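Local coordinates for extracellular solute-binding protein, family 5 (Chelativorans sp., PDB 6WM7) that probably binds peptides or related solutes outside the cytoplasmic membrane for uptake by a transporter, at residues L99-E104 / I117-V122; I275-A280 / A533-E538; D365-R370 / L517-A522. All coordinates share one frame; numbering follows the deposited sequence.

Contact 1 (L99-E104 / I117-V122); sequences LLESAE and IREDAV
Leu-100 and Ile-117 form an antiparallel, non-hydrogen-bonded pair at the open end of a beta hairpin, the hairpin made by strands 100-108 and 111-117 at one margin of a four-stranded antiparallel sheet. Just inside this end the hairpin carries a classic beta bulge, in which Glu-101 and Ser-102 both face Arg-116. The case illustrates how a hairpin can be closed by a few backbone and apolar contacts where its strands run out. The polar tie is one backbone bond, from Arg-118 N to Leu-99 O at 2.8 Å and nearly straight at the hydrogen (166°). The same oxygen receives a CA-H...O contact from Ile-117 CA at 3.6 Å. Past the bond the chain reverses in a type I turn from Arg-118 to Ala-121, which turns the Ala-121 methyl back toward Leu-99.

The leucines make their apolar contacts with the CD methyls. Leu-99 and Ile-117 lie alongside each other, pointing the same way. With Leu-99 CG anti to the backbone N (chi1 176°), CD1 reaches both Ile-117 CG2 and Ala-121 CB, the latter at 4.0 Å. Leu-100 instead sends CD2 against Ile-117 CG1, also at 4.0 Å, and also touches Met-95 of strand 93-95.

Charge enters on the solvent-exposed side, where Glu-101 OE1 and Glu-119 OE2 lie 4.1 Å apart, like charges that probably repel mildly. The guanidinium of Arg-118 turns elsewhere, NH1 donating to the carbonyls of Asp-98 and Tyr-242, while the methylene CG of Arg-118 rests 3.7 Å from Glu-101 N.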
loop_
_atom_site.group_PDB
_atom_site.type_symbol
_atom_site.label_atom_id
_atom_site.label_comp_id
_atom_site.label_asym_id
_atom_site.label_seq_id
_atom_site.Cartn_x
_atom_site.Cartn_y
_atom_site.Cartn_z
ATOM N N LEU A 99 19.339 -13.292 5.034
ATOM C CA LEU A 99 20.058 -12.181 5.635
ATOM C C LEU A 99 20.377 -12.415 7.105
ATOM O O LEU A 99 21.483 -12.115 7.569
ATOM C CB LEU A 99 19.222 -10.907 5.487
ATOM C CG LEU A 99 19.830 -9.671 6.173
ATOM C CD1 LEU A 99 21.156 -9.252 5.572
ATOM C CD2 LEU A 99 18.810 -8.527 6.117
ATOM N N LEU A 100 19.427 -12.960 7.857
ATOM C CA LEU A 100 19.504 -12.962 9.306
ATOM C C LEU A 100 19.543 -14.379 9.856
ATOM O O LEU A 100 18.781 -15.249 9.422
ATOM C CB LEU A 100 18.319 -12.234 9.931
ATOM C CG LEU A 100 18.203 -10.728 9.675
ATOM C CD1 LEU A 100 16.874 -10.231 10.275
ATOM C CD2 LEU A 100 19.364 -9.971 10.255
ATOM N N GLU A 101 20.433 -14.595 10.829
ATOM C CA GLU A 101 20.331 -15.782 11.670
ATOM C C GLU A 101 19.162 -15.651 12.639
ATOM O O GLU A 101 18.407 -16.616 12.865
ATOM C CB GLU A 101 21.639 -15.983 12.440
ATOM C CG GLU A 101 21.680 -17.231 13.291
ATOM C CD GLU A 101 23.066 -17.506 13.869
ATOM O OE1 GLU A 101 24.047 -16.866 13.431
ATOM O OE2 GLU A 101 23.166 -18.369 14.763
ATOM N N SER A 102 18.983 -14.463 13.210
ATOM C CA SER A 102 17.965 -14.269 14.240
ATOM C C SER A 102 17.642 -12.791 14.411
ATOM O O SER A 102 18.438 -11.913 14.084
ATOM C CB SER A 102 18.420 -14.857 15.587
ATOM O OG SER A 102 19.580 -14.189 16.054
ATOM N N ALA A 103 16.435 -12.538 14.920
ATOM C CA ALA A 103 15.971 -11.207 15.285
ATOM C C ALA A 103 15.092 -11.427 16.506
ATOM O O ALA A 103 14.114 -12.187 16.437
ATOM C CB ALA A 103 15.196 -10.533 14.160
ATOM N N GLU A 104 15.455 -10.826 17.630
ATOM C CA GLU A 104 14.828 -11.183 18.894
ATOM C C GLU A 104 14.553 -9.933 19.712
ATOM O O GLU A 104 15.424 -9.075 19.846
ATOM C CB GLU A 104 15.731 -12.145 19.682
ATOM C CG GLU A 104 15.139 -12.638 21.004
ATOM C CD GLU A 104 16.000 -13.667 21.722
ATOM O OE1 GLU A 104 17.251 -13.596 21.650
ATOM O OE2 GLU A 104 15.415 -14.557 22.383
ATOM N N ILE A 117 23.150 -10.993 11.961
ATOM C CA ILE A 117 23.258 -11.089 10.511
ATOM C C ILE A 117 24.063 -12.340 10.174
ATOM O O ILE A 117 25.066 -12.646 10.827
ATOM C CB ILE A 117 23.939 -9.830 9.951
ATOM C CG1 ILE A 117 23.144 -8.565 10.296
ATOM C CG2 ILE A 117 24.084 -9.921 8.429
ATOM C CD1 ILE A 117 23.958 -7.282 10.105
ATOM N N ARG A 118 23.636 -13.055 9.140
ATOM C CA ARG A 118 24.406 -14.203 8.680
ATOM C C ARG A 118 25.810 -13.790 8.254
ATOM O O ARG A 118 26.010 -12.747 7.610
ATOM C CB ARG A 118 23.693 -14.884 7.522
ATOM C CG ARG A 118 22.493 -15.677 7.981
ATOM C CD ARG A 118 21.906 -16.529 6.872
ATOM N NE ARG A 118 22.822 -17.545 6.358
ATOM C CZ ARG A 118 23.234 -17.626 5.087
ATOM N NH1 ARG A 118 22.829 -16.750 4.164
ATOM N NH2 ARG A 118 24.064 -18.598 4.736
ATOM N N GLU A 119 26.792 -14.627 8.603
ATOM C CA GLU A 119 28.163 -14.326 8.227
ATOM C C GLU A 119 28.313 -14.247 6.714
ATOM O O GLU A 119 29.114 -13.452 6.209
ATOM C CB GLU A 119 29.119 -15.377 8.795
ATOM C CG GLU A 119 28.877 -15.712 10.258
ATOM C CD GLU A 119 27.946 -16.911 10.440
ATOM O OE1 GLU A 119 28.459 -18.041 10.639
ATOM O OE2 GLU A 119 26.705 -16.724 10.370
ATOM N N ASP A 120 27.535 -15.034 5.978
ATOM C CA ASP A 120 27.690 -15.071 4.534
ATOM C C ASP A 120 26.933 -13.956 3.821
ATOM O O ASP A 120 27.037 -13.863 2.592
ATOM C CB ASP A 120 27.224 -16.420 3.978
ATOM C CG ASP A 120 28.185 -17.544 4.274
ATOM O OD1 ASP A 120 29.358 -17.281 4.605
ATOM O OD2 ASP A 120 27.751 -18.705 4.153
ATOM N N ALA A 121 26.148 -13.142 4.532
ATOM C CA ALA A 121 25.414 -12.061 3.879
ATOM C C ALA A 121 26.385 -10.962 3.446
ATOM O O ALA A 121 27.064 -10.347 4.283
ATOM C CB ALA A 121 24.335 -11.507 4.807
ATOM N N VAL A 122 26.444 -10.716 2.130
ATOM C CA VAL A 122 27.384 -9.775 1.534
ATOM C C VAL A 122 26.672 -8.987 0.443
ATOM O O VAL A 122 25.692 -9.446 -0.148
ATOM C CB VAL A 122 28.619 -10.472 0.922
ATOM C CG1 VAL A 122 29.350 -11.289 1.974
ATOM C CG2 VAL A 122 28.212 -11.341 -0.251
#

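Contact 2 (I275-A280 / A533-E538); sequences IYPQGA and ALIYKE
Ile-275 N donates to Ile-535 O over 2.8 Å, the shortest direct hydrogen bond between the two segments, at 168°. Ile-535 N returns the bond to Ile-275 O at 3.0 Å. The two residues thus make an antiparallel hydrogen-bonded pair and place their side chains on one face of the sheet. There Ile-275 CG1, set between the backbone N and the carbonyl carbon (chi1 65°), lies 3.7 Å from Ile-535 CB, and Leu-264 and Leu-267 of helix 263-268 cover the pair.

Beyond this pair the chain leaves the strand, and weaker contacts take over. Tyr-276 CA approaches Ala-533 O at 3.2 Å in a CA-H...O contact, and Pro-277 CD comes equally near the same oxygen. A water accepts from Ala-533 N and donates to Pro-277 O at 2.7 Å, bridging the two segments as they diverge; its oxygen also sits over the centre of one face of the Tyr-276 ring. Leu-534 CD1 meets that ring obliquely, 3.7 Å from Tyr-276 CD1, while the phenol OH is hydrogen-bonded to Asp-545. Replacing Tyr-276 with an alanine would probably leave Asp-545 without this partner and open a gap beside Leu-534. Further on, the methyls of Ala-280 and Ala-533 touch at 4.0 Å.

What emerges is a short edge pairing in a mixed beta sheet, strand 274-275 laid antiparallel along the long strand 524-537, whose other side in this region is bonded to strand 296-299, with helix 263-268 packed on the isoleucine face.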
loop_
_atom_site.group_PDB
_atom_site.type_symbol
_atom_site.label_atom_id
_atom_site.label_comp_id
_atom_site.label_asym_id
_atom_site.label_seq_id
_atom_site.Cartn_x
_atom_site.Cartn_y
_atom_site.Cartn_z
ATOM N N ILE A 275 1.892 -9.382 -15.987
ATOM C CA ILE A 275 1.332 -8.066 -15.698
ATOM C C ILE A 275 0.585 -8.113 -14.365
ATOM O O ILE A 275 0.111 -9.158 -13.920
ATOM C CB ILE A 275 0.401 -7.561 -16.810
ATOM C CG1 ILE A 275 -0.839 -8.439 -16.945
ATOM C CG2 ILE A 275 1.167 -7.552 -18.142
ATOM C CD1 ILE A 275 -1.840 -7.900 -17.971
ATOM N N TYR A 276 0.444 -6.942 -13.760
ATOM C CA TYR A 276 -0.180 -6.795 -12.443
ATOM C C TYR A 276 -0.978 -5.499 -12.429
ATOM O O TYR A 276 -0.699 -4.584 -11.648
ATOM C CB TYR A 276 0.884 -6.808 -11.347
ATOM C CG TYR A 276 0.382 -7.096 -9.943
ATOM C CD1 TYR A 276 -0.293 -8.265 -9.640
ATOM C CD2 TYR A 276 0.634 -6.214 -8.914
ATOM C CE1 TYR A 276 -0.741 -8.525 -8.350
ATOM C CE2 TYR A 276 0.228 -6.476 -7.630
ATOM C CZ TYR A 276 -0.453 -7.624 -7.349
ATOM O OH TYR A 276 -0.858 -7.840 -6.039
ATOM N N PRO A 277 -1.973 -5.389 -13.299
ATOM C CA PRO A 277 -2.712 -4.132 -13.421
ATOM C C PRO A 277 -3.549 -3.822 -12.192
ATOM O O PRO A 277 -4.052 -4.724 -11.502
ATOM C CB PRO A 277 -3.603 -4.358 -14.650
ATOM C CG PRO A 277 -3.738 -5.828 -14.756
ATOM C CD PRO A 277 -2.429 -6.404 -14.266
ATOM N N GLN A 278 -3.701 -2.508 -11.960
ATOM C CA GLN A 278 -4.265 -1.954 -10.740
ATOM C C GLN A 278 -5.782 -1.928 -10.735
ATOM O O GLN A 278 -6.387 -1.970 -9.652
ATOM C CB GLN A 278 -3.753 -0.513 -10.570
ATOM C CG GLN A 278 -4.192 0.410 -11.736
ATOM C CD GLN A 278 -3.368 1.690 -11.866
ATOM O OE1 GLN A 278 -2.207 1.742 -11.460
ATOM N NE2 GLN A 278 -3.971 2.728 -12.441
ATOM N N GLY A 279 -6.412 -1.807 -11.893
ATOM C CA GLY A 279 -7.857 -1.614 -11.904
ATOM C C GLY A 279 -8.629 -2.685 -12.648
ATOM O O GLY A 279 -9.205 -2.431 -13.710
ATOM N N ALA A 280 -8.662 -3.897 -12.110
ATOM C CA ALA A 280 -9.280 -4.988 -12.850
ATOM C C ALA A 280 -10.773 -4.745 -13.042
ATOM O O ALA A 280 -11.445 -4.125 -12.210
ATOM C CB ALA A 280 -9.042 -6.319 -12.128
ATOM N N ALA A 533 -4.871 -8.387 -9.720
ATOM C CA ALA A 533 -4.916 -9.209 -10.925
ATOM C C ALA A 533 -3.485 -9.462 -11.376
ATOM O O ALA A 533 -2.840 -8.564 -11.927
ATOM C CB ALA A 533 -5.723 -8.553 -12.038
ATOM N N LEU A 534 -3.005 -10.668 -11.132
ATOM C CA LEU A 534 -1.717 -11.135 -11.621
ATOM C C LEU A 534 -2.005 -12.040 -12.810
ATOM O O LEU A 534 -2.587 -13.124 -12.653
ATOM C CB LEU A 534 -0.962 -11.878 -10.532
ATOM C CG LEU A 534 0.444 -12.359 -10.868
ATOM C CD1 LEU A 534 1.455 -11.225 -11.062
ATOM C CD2 LEU A 534 0.922 -13.304 -9.759
ATOM N N ILE A 535 -1.615 -11.591 -14.000
ATOM C CA ILE A 535 -1.915 -12.284 -15.247
ATOM C C ILE A 535 -0.583 -12.597 -15.904
ATOM O O ILE A 535 0.244 -11.702 -16.084
ATOM C CB ILE A 535 -2.824 -11.428 -16.146
ATOM C CG1 ILE A 535 -3.971 -10.819 -15.329
ATOM C CG2 ILE A 535 -3.382 -12.273 -17.245
ATOM C CD1 ILE A 535 -4.879 -9.879 -16.129
ATOM N N TYR A 536 -0.363 -13.862 -16.256
ATOM C CA TYR A 536 1.009 -14.288 -16.527
ATOM C C TYR A 536 1.065 -15.565 -17.351
ATOM O O TYR A 536 0.106 -16.335 -17.418
ATOM C CB TYR A 536 1.774 -14.508 -15.208
ATOM C CG TYR A 536 1.130 -15.583 -14.347
ATOM C CD1 TYR A 536 0.018 -15.302 -13.560
ATOM C CD2 TYR A 536 1.613 -16.889 -14.350
ATOM C CE1 TYR A 536 -0.586 -16.276 -12.817
ATOM C CE2 TYR A 536 1.009 -17.877 -13.562
ATOM C CZ TYR A 536 -0.101 -17.550 -12.812
ATOM O OH TYR A 536 -0.751 -18.493 -12.031
ATOM N N LYS A 537 2.226 -15.791 -17.968
ATOM C CA LYS A 537 2.479 -17.058 -18.639
ATOM C C LYS A 537 2.788 -18.140 -17.609
ATOM O O LYS A 537 3.715 -18.013 -16.797
ATOM C CB LYS A 537 3.613 -16.914 -19.648
ATOM C CG LYS A 537 3.101 -16.966 -21.110
ATOM C CD LYS A 537 2.320 -15.772 -21.435
ATOM C CE LYS A 537 1.884 -15.680 -22.894
ATOM N NZ LYS A 537 2.970 -15.499 -23.890
ATOM N N GLU A 538 2.006 -19.221 -17.656
ATOM C CA GLU A 538 2.045 -20.215 -16.596
ATOM C C GLU A 538 3.317 -21.052 -16.598
ATOM O O GLU A 538 3.526 -21.819 -15.657
ATOM C CB GLU A 538 0.816 -21.117 -16.701
ATOM C CG GLU A 538 0.801 -21.972 -17.923
ATOM C CD GLU A 538 -0.532 -22.665 -18.131
ATOM O OE1 GLU A 538 -1.410 -22.573 -17.239
ATOM O OE2 GLU A 538 -0.697 -23.297 -19.191
HETATM O O HOH W 1 -2.989 -6.064 -9.364
#

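Contact 3 (D365-R370 / L517-A522); sequences DRRGAR and LAMDYA
Arg-370 grips a single oxygen of Asp-520 side-on, and the bonds around this arginine show how one guanidinium can serve several acceptors. NE donates to Asp-520 OD1 at 2.7 Å and NH2 to the same OD1 at 3.0 Å. Both bonds lie in the guanidinium plane but reach the carboxylate oxygen from one face of its plane, the two groups being turned 39° apart. NH2 also forms a salt bridge with Glu-516, and NH1 donates to Arg-366 O at 2.9 Å, closing a link back to its own helical turn. With Asp-520, Glu-516 and Arg-366 O all engaged, the guanidinium is probably held against rotation.

The arrangement ties a short, weakly bonded helix, 366-369, to the C-terminal end of helix 504-521. The short helix is N-capped by Asp-365, whose OD1 accepts from Gly-368 N. Arg-366 pairs with Asp-515 and Glu-516, and Arg-367 NH1 donates to Pro-526 O.

Met-519 packs against the aliphatic parts of the three arginines, its CG 4.0 Å from Arg-366 CB. Its chain folds back at both later torsions (chi2 -54°, chi3 -60°), carrying CE to 3.8 Å from Arg-367 CA, while its CB lies over a face of the Arg-370 guanidinium, 3.7 Å from Arg-370 CD.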
loop_
_atom_site.group_PDB
_atom_site.type_symbol
_atom_site.label_atom_id
_atom_site.label_comp_id
_atom_site.label_asym_id
_atom_site.label_seq_id
_atom_site.Cartn_x
_atom_site.Cartn_y
_atom_site.Cartn_z
ATOM N N ASP A 365 -18.249 -4.182 11.365
ATOM C CA ASP A 365 -18.953 -3.282 10.445
ATOM C C ASP A 365 -19.493 -2.079 11.213
ATOM O O ASP A 365 -20.687 -1.946 11.500
ATOM C CB ASP A 365 -20.080 -4.008 9.707
ATOM C CG ASP A 365 -20.791 -3.088 8.721
ATOM O OD1 ASP A 365 -20.283 -1.969 8.503
ATOM O OD2 ASP A 365 -21.842 -3.489 8.162
ATOM N N ARG A 366 -18.584 -1.175 11.539
ATOM C CA ARG A 366 -18.921 0.053 12.249
ATOM C C ARG A 366 -19.631 1.062 11.360
ATOM O O ARG A 366 -20.361 1.916 11.876
ATOM C CB ARG A 366 -17.630 0.615 12.860
ATOM C CG ARG A 366 -16.993 -0.385 13.807
ATOM C CD ARG A 366 -15.674 0.071 14.511
ATOM N NE ARG A 366 -15.367 -0.964 15.501
ATOM C CZ ARG A 366 -14.428 -1.907 15.386
ATOM N NH1 ARG A 366 -13.587 -1.917 14.356
ATOM N NH2 ARG A 366 -14.329 -2.826 16.328
ATOM N N ARG A 367 -19.467 0.924 10.045
ATOM C CA ARG A 367 -20.200 1.701 9.056
ATOM C C ARG A 367 -21.690 1.414 9.134
ATOM O O ARG A 367 -22.515 2.321 9.335
ATOM C CB ARG A 367 -19.630 1.346 7.672
ATOM C CG ARG A 367 -20.267 2.017 6.473
ATOM C CD ARG A 367 -19.698 1.418 5.178
ATOM N NE ARG A 367 -20.294 0.131 4.877
ATOM C CZ ARG A 367 -20.108 -0.526 3.750
ATOM N NH1 ARG A 367 -19.296 -0.046 2.820
ATOM N NH2 ARG A 367 -20.741 -1.672 3.554
ATOM N N GLY A 368 -22.054 0.135 9.013
ATOM C CA GLY A 368 -23.465 -0.232 9.047
ATOM C C GLY A 368 -24.107 -0.028 10.396
ATOM O O GLY A 368 -25.303 0.274 10.477
ATOM N N ALA A 369 -23.330 -0.178 11.473
ATOM C CA ALA A 369 -23.865 0.036 12.806
ATOM C C ALA A 369 -24.406 1.447 12.974
ATOM O O ALA A 369 -25.291 1.672 13.817
ATOM C CB ALA A 369 -22.781 -0.242 13.862
ATOM N N ARG A 370 -23.924 2.389 12.162
ATOM C CA ARG A 370 -24.346 3.783 12.212
ATOM C C ARG A 370 -25.364 4.122 11.132
ATOM O O ARG A 370 -25.769 5.287 11.013
ATOM C CB ARG A 370 -23.118 4.697 12.088
ATOM C CG ARG A 370 -22.325 4.764 13.381
ATOM C CD ARG A 370 -20.845 5.060 13.207
ATOM N NE ARG A 370 -20.200 5.060 14.516
ATOM C CZ ARG A 370 -19.793 3.974 15.163
ATOM N NH1 ARG A 370 -19.885 2.787 14.598
ATOM N NH2 ARG A 370 -19.296 4.069 16.381
ATOM N N LEU A 517 -14.839 6.093 17.028
ATOM C CA LEU A 517 -14.884 7.546 17.011
ATOM C C LEU A 517 -14.683 8.099 15.603
ATOM O O LEU A 517 -15.298 9.103 15.229
ATOM C CB LEU A 517 -13.818 8.117 17.942
ATOM C CG LEU A 517 -14.049 7.851 19.428
ATOM C CD1 LEU A 517 -12.763 8.227 20.198
ATOM C CD2 LEU A 517 -15.265 8.615 19.965
ATOM N N ALA A 518 -13.807 7.476 14.811
ATOM C CA ALA A 518 -13.616 7.957 13.446
ATOM C C ALA A 518 -14.909 7.815 12.642
ATOM O O ALA A 518 -15.269 8.706 11.864
ATOM C CB ALA A 518 -12.467 7.205 12.773
ATOM N N MET A 519 -15.626 6.704 12.824
ATOM C CA MET A 519 -16.876 6.522 12.084
ATOM C C MET A 519 -17.963 7.462 12.590
ATOM O O MET A 519 -18.774 7.947 11.789
ATOM C CB MET A 519 -17.298 5.047 12.146
ATOM C CG MET A 519 -16.286 4.130 11.437
ATOM S SD MET A 519 -15.960 4.652 9.707
ATOM C CE MET A 519 -17.600 4.508 9.099
ATOM N N ASP A 520 -17.954 7.801 13.893
ATOM C CA ASP A 520 -18.887 8.802 14.398
ATOM C C ASP A 520 -18.734 10.138 13.665
ATOM O O ASP A 520 -19.713 10.878 13.501
ATOM C CB ASP A 520 -18.666 9.060 15.889
ATOM C CG ASP A 520 -19.068 7.910 16.786
ATOM O OD1 ASP A 520 -19.848 7.024 16.375
ATOM O OD2 ASP A 520 -18.613 7.929 17.956
ATOM N N TYR A 521 -17.508 10.483 13.270
ATOM C CA TYR A 521 -17.208 11.775 12.650
ATOM C C TYR A 521 -17.638 11.843 11.187
ATOM O O TYR A 521 -17.842 12.949 10.678
ATOM C CB TYR A 521 -15.714 12.072 12.803
ATOM C CG TYR A 521 -15.294 13.477 12.423
ATOM C CD1 TYR A 521 -15.685 14.571 13.181
ATOM C CD2 TYR A 521 -14.459 13.698 11.344
ATOM C CE1 TYR A 521 -15.292 15.852 12.839
ATOM C CE2 TYR A 521 -14.049 14.967 11.004
ATOM C CZ TYR A 521 -14.470 16.037 11.751
ATOM O OH TYR A 521 -14.066 17.297 11.392
ATOM N N ALA A 522 -17.789 10.702 10.518
ATOM C CA ALA A 522 -18.394 10.626 9.190
ATOM C C ALA A 522 -17.644 11.447 8.142
ATOM O O ALA A 522 -18.250 12.025 7.240
ATOM C CB ALA A 522 -19.863 11.044 9.250
#

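How the contacts relate
The three contacts illustrate how a large binding protein is held at widely spaced points, since none touches another. Contact 1 comes first along the chain and closes before the others open; it sits at the end of a separate antiparallel sheet, with its centre about 34 Å from that of contact 2 and about 45 Å from that of contact 3, across the middle of the molecule. Contact 2 joins chain parts some 250 residues apart, and contact 3 forms within that span. Their nearest atoms are about 17 Å apart, yet helix 504-521 of contact 3 is followed, after a short turn, by strand 524-537 of contact 2, so this late helix-strand unit is anchored to earlier chain at both places.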